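Local coordinates for protein Bd3459 (Bdellovibrio bacteriovorus, PDB 5CEC) that acts as a predatory endopeptidase of the peptidase S13 family and is bound by the ankyrin-repeat immunity protein Bd3460, which protects the predator from its own enzyme, at residues G189-L194 against Q204-P209; T386-D389 against D394-V397. The protein carries 1 engineered substitution. All coordinates share one frame; numbering follows the deposited sequence.

Contact 1. Residues G189-L194 against Q204-P209; sequences GYYTIL and QMSNRP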
loop_
_atom_site.group_PDB
_atom_site.type_symbol
_atom_site.label_atom_id
_atom_site.label_comp_id
_atom_site.label_asym_id
_atom_site.label_seq_id
_atom_site.Cartn_x
_atom_site.Cartn_y
_atom_site.Cartn_z
ATOM N N GLY A 189 -6.173 -3.426 -23.214
ATOM C CA GLY A 189 -5.270 -2.551 -22.479
ATOM C C GLY A 189 -4.738 -3.235 -21.230
ATOM O O GLY A 189 -3.513 -3.319 -21.028
ATOM N N TYR A 190 -5.636 -3.773 -20.409
ATOM C CA TYR A 190 -5.180 -4.457 -19.190
ATOM C C TYR A 190 -4.379 -5.707 -19.533
ATOM O O TYR A 190 -3.406 -6.022 -18.841
ATOM C CB TYR A 190 -6.326 -4.839 -18.277
ATOM C CG TYR A 190 -6.883 -3.714 -17.491
ATOM C CD1 TYR A 190 -6.282 -3.289 -16.317
ATOM C CD2 TYR A 190 -8.030 -3.049 -17.915
ATOM C CE1 TYR A 190 -6.813 -2.253 -15.583
ATOM C CE2 TYR A 190 -8.564 -1.993 -17.187
ATOM C CZ TYR A 190 -7.949 -1.602 -16.025
ATOM O OH TYR A 190 -8.460 -0.583 -15.271
ATOM N N TYR A 191 -4.772 -6.439 -20.583
ATOM C CA TYR A 191 -4.027 -7.643 -20.941
ATOM C C TYR A 191 -2.612 -7.297 -21.405
ATOM O O TYR A 191 -1.679 -7.957 -20.989
ATOM C CB TYR A 191 -4.755 -8.465 -22.007
ATOM C CG TYR A 191 -4.082 -9.789 -22.255
ATOM C CD1 TYR A 191 -4.315 -10.888 -21.440
ATOM C CD2 TYR A 191 -3.208 -9.950 -23.326
ATOM C CE1 TYR A 191 -3.693 -12.096 -21.656
ATOM C CE2 TYR A 191 -2.581 -11.153 -23.558
ATOM C CZ TYR A 191 -2.825 -12.234 -22.718
ATOM O OH TYR A 191 -2.212 -13.447 -22.933
ATOM N N THR A 192 -2.440 -6.271 -22.260
ATOM C CA THR A 192 -1.083 -5.970 -22.753
ATOM C C THR A 192 -0.166 -5.425 -21.627
ATOM O O THR A 192 1.002 -5.776 -21.571
ATOM C CB THR A 192 -1.064 -5.096 -24.022
ATOM O OG1 THR A 192 -1.534 -3.810 -23.701
ATOM C CG2 THR A 192 -1.933 -5.730 -25.128
ATOM N N ILE A 193 -0.725 -4.671 -20.678
ATOM C CA ILE A 193 0.051 -4.211 -19.513
ATOM C C ILE A 193 0.559 -5.431 -18.757
ATOM O O ILE A 193 1.747 -5.510 -18.431
ATOM C CB ILE A 193 -0.780 -3.282 -18.606
ATOM C CG1 ILE A 193 -1.074 -1.941 -19.305
ATOM C CG2 ILE A 193 -0.089 -3.058 -17.247
ATOM C CD1 ILE A 193 -2.174 -1.143 -18.640
ATOM N N LEU A 194 -0.322 -6.409 -18.542
ATOM C CA LEU A 194 0.086 -7.608 -17.802
ATOM C C LEU A 194 1.124 -8.414 -18.593
ATOM O O LEU A 194 2.106 -8.888 -18.027
ATOM C CB LEU A 194 -1.116 -8.495 -17.518
ATOM C CG LEU A 194 -0.809 -9.795 -16.774
ATOM C CD1 LEU A 194 -0.260 -9.488 -15.387
ATOM C CD2 LEU A 194 -2.053 -10.669 -16.744
ATOM N N GLN A 204 5.844 -16.394 -20.523
ATOM C CA GLN A 204 5.224 -16.306 -21.832
ATOM C C GLN A 204 3.710 -16.288 -21.724
ATOM O O GLN A 204 3.133 -17.006 -20.905
ATOM C CB GLN A 204 5.674 -17.507 -22.664
ATOM C CG GLN A 204 5.093 -17.643 -24.049
ATOM C CD GLN A 204 5.380 -19.017 -24.620
ATOM O OE1 GLN A 204 6.540 -19.427 -24.707
ATOM N NE2 GLN A 204 4.323 -19.749 -24.976
ATOM N N MET A 205 3.077 -15.445 -22.526
ATOM C CA MET A 205 1.624 -15.344 -22.605
ATOM C C MET A 205 1.186 -15.281 -24.062
ATOM O O MET A 205 1.936 -14.810 -24.931
ATOM C CB MET A 205 1.112 -14.149 -21.797
ATOM C CG MET A 205 1.373 -14.278 -20.304
ATOM S SD MET A 205 0.672 -12.941 -19.341
ATOM C CE MET A 205 -1.070 -13.288 -19.466
ATOM N N SER A 206 -0.050 -15.707 -24.298
ATOM C CA SER A 206 -0.625 -15.721 -25.628
ATOM C C SER A 206 -0.848 -14.287 -26.145
ATOM O O SER A 206 -1.066 -13.368 -25.372
ATOM C CB SER A 206 -1.917 -16.537 -25.630
ATOM O OG SER A 206 -2.962 -15.870 -24.991
ATOM N N ASN A 207 -0.747 -14.106 -27.457
ATOM C CA ASN A 207 -1.001 -12.800 -28.044
ATOM C C ASN A 207 -2.495 -12.439 -28.113
ATOM O O ASN A 207 -2.835 -11.264 -28.043
ATOM C CB ASN A 207 -0.335 -12.691 -29.428
ATOM C CG ASN A 207 1.188 -12.846 -29.363
ATOM O OD1 ASN A 207 1.852 -12.230 -28.521
ATOM N ND2 ASN A 207 1.748 -13.674 -30.255
ATOM N N ARG A 208 -3.374 -13.432 -28.261
ATOM C CA ARG A 208 -4.804 -13.216 -28.554
ATOM C C ARG A 208 -5.651 -14.149 -27.715
ATOM O O ARG A 208 -6.313 -15.033 -28.233
ATOM C CB ARG A 208 -5.099 -13.528 -30.036
ATOM C CG ARG A 208 -4.452 -12.626 -31.058
ATOM C CD ARG A 208 -5.433 -11.593 -31.611
ATOM N NE ARG A 208 -4.767 -10.680 -32.537
ATOM C CZ ARG A 208 -3.935 -9.697 -32.183
ATOM N NH1 ARG A 208 -3.636 -9.459 -30.906
ATOM N NH2 ARG A 208 -3.387 -8.935 -33.125
ATOM N N PRO A 209 -5.637 -13.966 -26.397
ATOM C CA PRO A 209 -6.358 -14.875 -25.535
ATOM C C PRO A 209 -7.873 -14.811 -25.713
ATOM O O PRO A 209 -8.443 -13.719 -25.762
ATOM C CB PRO A 209 -5.990 -14.356 -24.144
ATOM C CG PRO A 209 -5.836 -12.888 -24.359
ATOM C CD PRO A 209 -5.103 -12.816 -25.658
#
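Tyr191 OH donates a hydrogen bond of 2.7 Å to Ser206 O, tying the helical segment 189-194 to the irregular segment 204-209. The hydroxyl meets the carbonyl well off the extension of its C=O bond, at a C=O...O angle of 129°, and is tilted somewhat from the carbonyl plane. Seen from the tyrosine, Ser206 O sits at the ring edge, near the ring plane, so the bond is made without presenting a face to the oxygen. One face is instead taken by Pro209: its CG lies 3.6 Å from the centroid of the Tyr191 ring and 15° off the ring normal, a CH-pi contact shifted toward the CE1-CZ bond. The hydrogen bond holds the end of the ring in place, and the proline against the face probably limits its rotation. Tyr191 CA and Pro209 CA are 8.9 Å apart, a gap the ring spans because its CG is anti to the backbone N (chi1 -173°) and points out from the helix.

Met205 completes the apolar part of the contact. Its chain bends at the last torsion, bringing CE to 3.6 Å from Tyr191 CE1, an oblique approach to the ring. The same methyl lies 3.9 Å from Leu194 CD2, the two side chains crossing at about a right angle, so CE bridges two helix residues one turn apart.

Helix 118-130 borders both segments: Ser126 OG bonds the backbone N of Ser206 and its side chain touches Tyr191, while Asn119 and Tyr122 touch Leu194. The contact therefore packs helix 188-200 against the loop that follows it, just before the chain enters strand 212-218, an outer strand, within this chain, of the mixed sheet.

Contact 2. Residues T386-D389 against D394-V397; sequences TDYD and DWGV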
loop_
_atom_site.group_PDB
_atom_site.type_symbol
_atom_site.label_atom_id
_atom_site.label_comp_id
_atom_site.label_asym_id
_atom_site.label_seq_id
_atom_site.Cartn_x
_atom_site.Cartn_y
_atom_site.Cartn_z
ATOM N N THR A 386 -4.356 10.597 15.214
ATOM C CA THR A 386 -4.953 11.601 14.338
ATOM C C THR A 386 -6.420 11.737 14.653
ATOM O O THR A 386 -6.998 10.868 15.324
ATOM C CB THR A 386 -4.792 11.231 12.843
ATOM O OG1 THR A 386 -5.316 9.932 12.570
ATOM C CG2 THR A 386 -3.320 11.189 12.434
ATOM N N ASP A 387 -7.040 12.796 14.127
ATOM C CA ASP A 387 -8.517 12.929 14.148
ATOM C C ASP A 387 -8.963 13.300 12.728
ATOM O O ASP A 387 -9.404 14.418 12.433
ATOM C CB ASP A 387 -9.004 13.953 15.178
ATOM C CG ASP A 387 -8.557 13.635 16.613
ATOM O OD1 ASP A 387 -9.188 12.794 17.284
ATOM O OD2 ASP A 387 -7.574 14.265 17.091
ATOM N N TYR A 388 -8.804 12.325 11.835
ATOM C CA TYR A 388 -9.053 12.540 10.423
ATOM C C TYR A 388 -10.510 12.963 10.149
ATOM O O TYR A 388 -10.748 13.792 9.246
ATOM C CB TYR A 388 -8.587 11.282 9.699
ATOM C CG TYR A 388 -9.050 11.042 8.320
ATOM C CD1 TYR A 388 -10.305 10.465 8.070
ATOM C CD2 TYR A 388 -8.214 11.287 7.252
ATOM C CE1 TYR A 388 -10.707 10.162 6.777
ATOM C CE2 TYR A 388 -8.598 10.973 5.963
ATOM C CZ TYR A 388 -9.847 10.422 5.727
ATOM O OH TYR A 388 -10.219 10.159 4.421
ATOM N N ASP A 389 -11.445 12.480 10.974
ATOM C CA ASP A 389 -12.838 12.907 10.802
ATOM C C ASP A 389 -13.071 14.406 11.126
ATOM O O ASP A 389 -13.943 15.030 10.490
ATOM C CB ASP A 389 -13.810 11.954 11.499
ATOM C CG ASP A 389 -13.930 10.613 10.760
ATOM O OD1 ASP A 389 -13.392 10.489 9.634
ATOM O OD2 ASP A 389 -14.543 9.677 11.304
ATOM N N ASP A 394 -4.926 15.853 8.835
ATOM C CA ASP A 394 -4.113 15.186 9.873
ATOM C C ASP A 394 -3.250 14.065 9.323
ATOM O O ASP A 394 -2.164 13.886 9.844
ATOM C CB ASP A 394 -4.986 14.622 11.001
ATOM C CG ASP A 394 -5.437 15.637 12.014
ATOM O OD1 ASP A 394 -5.206 16.857 11.839
ATOM O OD2 ASP A 394 -6.015 15.172 13.041
ATOM N N TRP A 395 -3.706 13.295 8.336
ATOM C CA TRP A 395 -2.867 12.204 7.831
ATOM C C TRP A 395 -1.555 12.736 7.257
ATOM O O TRP A 395 -0.496 12.201 7.580
ATOM C CB TRP A 395 -3.604 11.351 6.805
ATOM C CG TRP A 395 -4.596 10.393 7.365
ATOM C CD1 TRP A 395 -4.889 10.148 8.700
ATOM C CD2 TRP A 395 -5.421 9.511 6.618
ATOM N NE1 TRP A 395 -5.835 9.185 8.790
ATOM C CE2 TRP A 395 -6.195 8.777 7.537
ATOM C CE3 TRP A 395 -5.577 9.246 5.254
ATOM C CZ2 TRP A 395 -7.105 7.835 7.142
ATOM C CZ3 TRP A 395 -6.474 8.284 4.872
ATOM C CH2 TRP A 395 -7.242 7.604 5.819
ATOM N N GLY A 396 -1.624 13.778 6.450
ATOM C CA GLY A 396 -0.406 14.316 5.890
ATOM C C GLY A 396 0.513 14.930 6.923
ATOM O O GLY A 396 1.721 14.795 6.862
ATOM N N VAL A 397 -0.060 15.576 7.933
ATOM C CA VAL A 397 0.733 16.133 9.011
ATOM C C VAL A 397 1.440 15.004 9.768
ATOM O O VAL A 397 2.657 15.031 10.004
ATOM C CB VAL A 397 -0.144 16.957 9.993
ATOM C CG1 VAL A 397 0.628 17.358 11.233
ATOM C CG2 VAL A 397 -0.675 18.210 9.279
#
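Leaving strand 376-385, segment 386-389 turns back over the first turn of helix 394-411, bringing Tyr388 CA to 5.6 Å from Asp394 CA. The backbone N of Asp387 donates to Asp394 OD2 at 2.8 Å, fairly straight (N-H...O 160°), the oxygen accepting through its anti lone pair, the one away from OD1. Asp394 OD2 also accepts from Met38 N, and its OD1 is bonded to Ser391 OG, so the carboxylate is held at both oxygens. Asp387 OD2 lies 4.4 Å from Asp394 OD2; Met38 N bonds to both, His385 NE2 bonds to Asp387 OD2, and Lys363 forms a salt bridge with Asp387 OD1; these partners probably offset the like charges.

The aromatic pair Tyr388 and Trp395 forms an offset face-to-face stack, with the tyrosine and six-membered ring centroids 3.9 Å apart and the planes at 22°. Tyr388 CD2 sits over the middle of the indole, 3.2 Å from Trp395 CE2, while Trp395 NE1 is anchored on Val361 O. Thr386 OG1, bonded to Asn362 O, lies at the indole edge. Met72 of the Bd3460 chain packs on Tyr388 and Asn106 of Bd3460 on Trp395, placing this strand-to-helix connection of the penicillin-binding transpeptidase fold in the immunity-protein interface.

Contacts 1 and 2 follow one another along the chain and do not touch: their centres are 41 Å apart and their nearest atoms about 22 Å. They belong to different parts of the fold. Contact 1 borders the mixed sheet, with no other protein chain touching its segments, whereas contact 2 lies beside the six-stranded antiparallel sheet and is reached by Bd3460. Contact 2 has a possible indirect link to the active site, since it rests against the end of strand 354-361, and that strand carries Lys357 of a probable K(T/S)G-type motif, as in penicillin-binding enzymes.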